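Local coordinates for protein cysteine hydrolase (Vibrio cholerae, PDB 6V98) that is a type VI secretion system effector, probably a cysteine hydrolase of the papain-like peptidase clan that attacks rival bacterial cells, at residues Ile48-Tyr60 against Phe122-Met134. Residues are numbered along the deposited sequence; the frame is centred on the assembly and turned at random.
Sequences ILINGETGVTRYY and FFSEADSWLRGKM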
# COMPACT_ATOMS: atom_id res chain seq x y z
N ILE A 48 -1.20 -2.11 2.73
CA ILE A 48 -1.73 -2.68 3.96
C ILE A 48 -0.75 -3.73 4.46
O ILE A 48 -0.28 -4.57 3.68
CB ILE A 48 -3.11 -3.32 3.73
CG1 ILE A 48 -4.09 -2.26 3.23
CG2 ILE A 48 -3.60 -3.96 5.02
CD1 ILE A 48 -5.46 -2.83 2.81
N LEU A 49 -0.48 -3.71 5.76
CA LEU A 49 0.42 -4.67 6.39
C LEU A 49 -0.33 -5.39 7.50
O LEU A 49 -0.88 -4.74 8.39
CB LEU A 49 1.66 -3.96 6.96
CG LEU A 49 2.54 -4.81 7.86
CD1 LEU A 49 3.29 -5.83 7.04
CD2 LEU A 49 3.52 -3.94 8.64
N ILE A 50 -0.34 -6.72 7.46
CA ILE A 50 -1.10 -7.50 8.43
C ILE A 50 -0.21 -8.54 9.10
O ILE A 50 0.49 -9.30 8.42
CB ILE A 50 -2.30 -8.20 7.79
CG1 ILE A 50 -3.23 -7.17 7.16
CG2 ILE A 50 -3.05 -9.03 8.85
CD1 ILE A 50 -4.25 -7.77 6.22
N ASN A 51 -0.25 -8.57 10.44
CA ASN A 51 0.36 -9.64 11.22
C ASN A 51 -0.43 -10.93 11.04
O ASN A 51 -1.61 -11.00 11.42
CB ASN A 51 0.40 -9.25 12.70
CG ASN A 51 1.23 -10.22 13.53
OD1 ASN A 51 0.96 -11.42 13.55
ND2 ASN A 51 2.26 -9.71 14.19
N GLY A 52 0.22 -11.96 10.49
CA GLY A 52 -0.47 -13.21 10.21
C GLY A 52 -0.88 -14.01 11.44
O GLY A 52 -1.74 -14.89 11.34
N GLU A 53 -0.27 -13.72 12.59
CA GLU A 53 -0.63 -14.37 13.85
C GLU A 53 -1.80 -13.69 14.54
O GLU A 53 -2.69 -14.37 15.06
CB GLU A 53 0.56 -14.38 14.81
CG GLU A 53 1.80 -15.05 14.28
CD GLU A 53 1.95 -16.47 14.78
OE1 GLU A 53 0.93 -17.04 15.23
OE2 GLU A 53 3.08 -17.00 14.71
N THR A 54 -1.80 -12.36 14.58
CA THR A 54 -2.73 -11.60 15.42
C THR A 54 -3.77 -10.82 14.64
O THR A 54 -4.78 -10.41 15.24
CB THR A 54 -1.95 -10.61 16.29
OG1 THR A 54 -1.25 -9.69 15.44
CG2 THR A 54 -0.96 -11.33 17.17
N GLY A 55 -3.57 -10.59 13.35
CA GLY A 55 -4.47 -9.77 12.58
C GLY A 55 -4.28 -8.28 12.77
O GLY A 55 -5.05 -7.50 12.20
N VAL A 56 -3.29 -7.86 13.56
CA VAL A 56 -2.99 -6.44 13.70
C VAL A 56 -2.62 -5.88 12.33
O VAL A 56 -1.78 -6.44 11.62
CB VAL A 56 -1.85 -6.23 14.71
CG1 VAL A 56 -1.40 -4.78 14.72
CG2 VAL A 56 -2.28 -6.66 16.12
N THR A 57 -3.24 -4.75 11.97
CA THR A 57 -3.21 -4.18 10.63
C THR A 57 -2.67 -2.75 10.66
O THR A 57 -3.04 -1.96 11.54
CB THR A 57 -4.63 -4.20 10.01
OG1 THR A 57 -5.12 -5.55 10.01
CG2 THR A 57 -4.63 -3.70 8.58
N ARG A 58 -1.81 -2.42 9.70
CA ARG A 58 -1.30 -1.07 9.50
C ARG A 58 -1.52 -0.66 8.05
O ARG A 58 -1.55 -1.49 7.15
CB ARG A 58 0.21 -0.96 9.81
CG ARG A 58 0.61 -1.53 11.15
CD ARG A 58 0.10 -0.64 12.25
NE ARG A 58 0.62 -1.05 13.55
CZ ARG A 58 -0.15 -1.38 14.58
NH1 ARG A 58 -1.48 -1.37 14.48
NH2 ARG A 58 0.42 -1.74 15.73
N TYR A 59 -1.61 0.65 7.83
CA TYR A 59 -1.68 1.19 6.48
C TYR A 59 -0.74 2.38 6.37
O TYR A 59 -0.76 3.27 7.23
CB TYR A 59 -3.11 1.60 6.10
CG TYR A 59 -3.19 2.24 4.73
CD1 TYR A 59 -3.10 3.62 4.58
CD2 TYR A 59 -3.32 1.47 3.58
CE1 TYR A 59 -3.13 4.22 3.33
CE2 TYR A 59 -3.34 2.05 2.32
CZ TYR A 59 -3.25 3.42 2.20
OH TYR A 59 -3.30 4.01 0.97
N TYR A 60 0.11 2.37 5.34
CA TYR A 60 1.05 3.45 5.07
C TYR A 60 0.97 3.84 3.60
O TYR A 60 0.64 3.03 2.74
CB TYR A 60 2.50 3.02 5.38
CG TYR A 60 2.87 3.04 6.84
CD1 TYR A 60 2.50 2.00 7.70
CD2 TYR A 60 3.60 4.10 7.36
CE1 TYR A 60 2.86 2.04 9.06
CE2 TYR A 60 3.97 4.14 8.69
CZ TYR A 60 3.60 3.12 9.54
OH TYR A 60 3.99 3.22 10.86
N PHE A 122 7.55 -11.23 7.77
CA PHE A 122 8.20 -9.93 7.67
C PHE A 122 7.53 -8.81 8.45
O PHE A 122 7.89 -7.65 8.26
CB PHE A 122 8.31 -9.52 6.20
CG PHE A 122 7.03 -9.65 5.44
CD1 PHE A 122 5.90 -8.92 5.80
CD2 PHE A 122 6.94 -10.51 4.37
CE1 PHE A 122 4.71 -9.06 5.11
CE2 PHE A 122 5.74 -10.65 3.67
CZ PHE A 122 4.63 -9.92 4.04
N PHE A 123 6.55 -9.12 9.31
CA PHE A 123 5.76 -8.04 9.90
C PHE A 123 6.64 -7.04 10.64
O PHE A 123 6.52 -5.83 10.42
CB PHE A 123 4.69 -8.59 10.85
CG PHE A 123 3.87 -7.51 11.49
CD1 PHE A 123 2.73 -7.01 10.86
CD2 PHE A 123 4.26 -6.95 12.70
CE1 PHE A 123 1.99 -5.99 11.45
CE2 PHE A 123 3.52 -5.94 13.28
CZ PHE A 123 2.38 -5.46 12.65
N SER A 124 7.49 -7.50 11.56
CA SER A 124 8.26 -6.54 12.35
C SER A 124 9.25 -5.78 11.47
O SER A 124 9.48 -4.58 11.68
CB SER A 124 8.99 -7.24 13.50
OG SER A 124 10.04 -8.06 13.03
N GLU A 125 9.83 -6.45 10.47
CA GLU A 125 10.76 -5.76 9.58
C GLU A 125 10.04 -4.72 8.72
O GLU A 125 10.58 -3.63 8.48
CB GLU A 125 11.47 -6.77 8.69
CG GLU A 125 12.43 -7.69 9.44
CD GLU A 125 11.76 -8.93 10.00
OE1 GLU A 125 12.49 -9.77 10.57
OE2 GLU A 125 10.52 -9.07 9.87
N ALA A 126 8.85 -5.05 8.23
CA ALA A 126 8.10 -4.09 7.43
C ALA A 126 7.66 -2.90 8.27
O ALA A 126 7.75 -1.75 7.83
CB ALA A 126 6.88 -4.77 6.80
N ASP A 127 7.16 -3.18 9.48
CA ASP A 127 6.75 -2.10 10.37
C ASP A 127 7.92 -1.19 10.70
O ASP A 127 7.79 0.04 10.69
CB ASP A 127 6.14 -2.69 11.65
CG ASP A 127 5.42 -1.66 12.47
OD1 ASP A 127 4.39 -1.15 11.99
OD2 ASP A 127 5.88 -1.36 13.60
N SER A 128 9.08 -1.78 10.97
CA SER A 128 10.28 -0.99 11.25
C SER A 128 10.70 -0.16 10.04
O SER A 128 11.10 1.01 10.18
CB SER A 128 11.41 -1.92 11.69
OG SER A 128 12.58 -1.16 11.97
N TRP A 129 10.63 -0.74 8.84
CA TRP A 129 11.02 -0.01 7.63
C TRP A 129 10.10 1.18 7.38
O TRP A 129 10.56 2.29 7.09
CB TRP A 129 11.03 -0.97 6.44
CG TRP A 129 11.61 -0.48 5.12
CD1 TRP A 129 12.86 -0.74 4.64
CD2 TRP A 129 10.94 0.27 4.11
NE1 TRP A 129 13.01 -0.18 3.40
CE2 TRP A 129 11.85 0.45 3.05
CE3 TRP A 129 9.65 0.81 4.00
CZ2 TRP A 129 11.52 1.15 1.89
CZ3 TRP A 129 9.32 1.51 2.85
CH2 TRP A 129 10.25 1.67 1.81
N LEU A 130 8.79 0.97 7.51
CA LEU A 130 7.81 2.03 7.30
C LEU A 130 7.96 3.14 8.34
O LEU A 130 7.94 4.33 7.99
CB LEU A 130 6.40 1.44 7.32
CG LEU A 130 6.17 0.55 6.09
CD1 LEU A 130 5.03 -0.45 6.36
CD2 LEU A 130 5.89 1.40 4.86
N ARG A 131 8.13 2.78 9.61
CA ARG A 131 8.37 3.80 10.63
C ARG A 131 9.68 4.53 10.36
O ARG A 131 9.79 5.74 10.59
CB ARG A 131 8.38 3.18 12.02
CG ARG A 131 7.02 2.68 12.51
CD ARG A 131 7.06 2.31 14.00
NE ARG A 131 7.67 1.00 14.24
CZ ARG A 131 8.95 0.81 14.57
NH1 ARG A 131 9.77 1.85 14.69
NH2 ARG A 131 9.41 -0.42 14.78
N GLY A 132 10.69 3.81 9.87
CA GLY A 132 11.95 4.44 9.54
C GLY A 132 11.83 5.44 8.40
O GLY A 132 12.40 6.53 8.45
N LYS A 133 11.06 5.09 7.37
CA LYS A 133 10.84 6.03 6.28
C LYS A 133 10.02 7.23 6.75
O LYS A 133 10.28 8.37 6.35
CB LYS A 133 10.16 5.33 5.11
CG LYS A 133 11.04 4.35 4.36
CD LYS A 133 12.38 4.97 3.98
CE LYS A 133 13.12 4.12 2.95
NZ LYS A 133 14.59 4.35 3.02
N MET A 134 9.05 6.99 7.63
CA MET A 134 8.30 8.13 8.16
C MET A 134 9.19 9.05 8.99
O MET A 134 9.01 10.27 8.95
CB MET A 134 7.10 7.65 8.99
CG MET A 134 6.13 8.79 9.26
SD MET A 134 4.46 8.19 9.50
CE MET A 134 4.75 7.11 10.91
O HOH W 1 3.34 1.12 12.27
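Leu49 and Tyr60, on neighbouring antiparallel strands, supply most of the apolar surface on which helix 123-134 rests. Leu49 divides its contacts: CD1 lies 3.8 Å from Ala126 CB and meets the edge of the Phe122 ring, while CD2 reaches the backbone N of Asp127. Beyond it, Leu130 CB sits over the centre of the Tyr60 ring in a CH-pi contact, 3.7 Å from the centroid and 3° off the normal. Met134 bends at its last torsion, which brings CE to the edge of the same ring, 3.8 Å from Tyr60 CE2, while SD stands obliquely beside it in a Met-aromatic contact.

At the helix start, Phe123, its CG anti to the backbone N (chi1 179°), extends its ring to the hairpin, where CD1 lies 3.7 Å from Leu49 CG. Asn51 covers one face with CB (3.9 Å from the centroid) and ND2, its amide turned 53° from the ring. Within the turn, Asn51 OD1 accepts from Glu53 N (2.8 Å), an Asx turn, and from Thr54 N, which extends it to an Asx motif.

No direct hydrogen bond crosses the interface, but one water joins Tyr60 OH to Asp127 OD1. Asp127 OD2 forms a salt bridge with Arg131 NE (3.0 Å), a turn along the helix; Arg58 NE, 4.1 Å from Asp127 OD1, probably adds a weaker attraction.

Helix 154-162 flanks Leu130, whereas helix 93-107 packs against Ile48 and Tyr59 on the opposite side. The helix lies at a shallow angle along a beta-hairpin, on one face of an antiparallel sheet layered between helices, consistent with a clan CA peptidase-like fold.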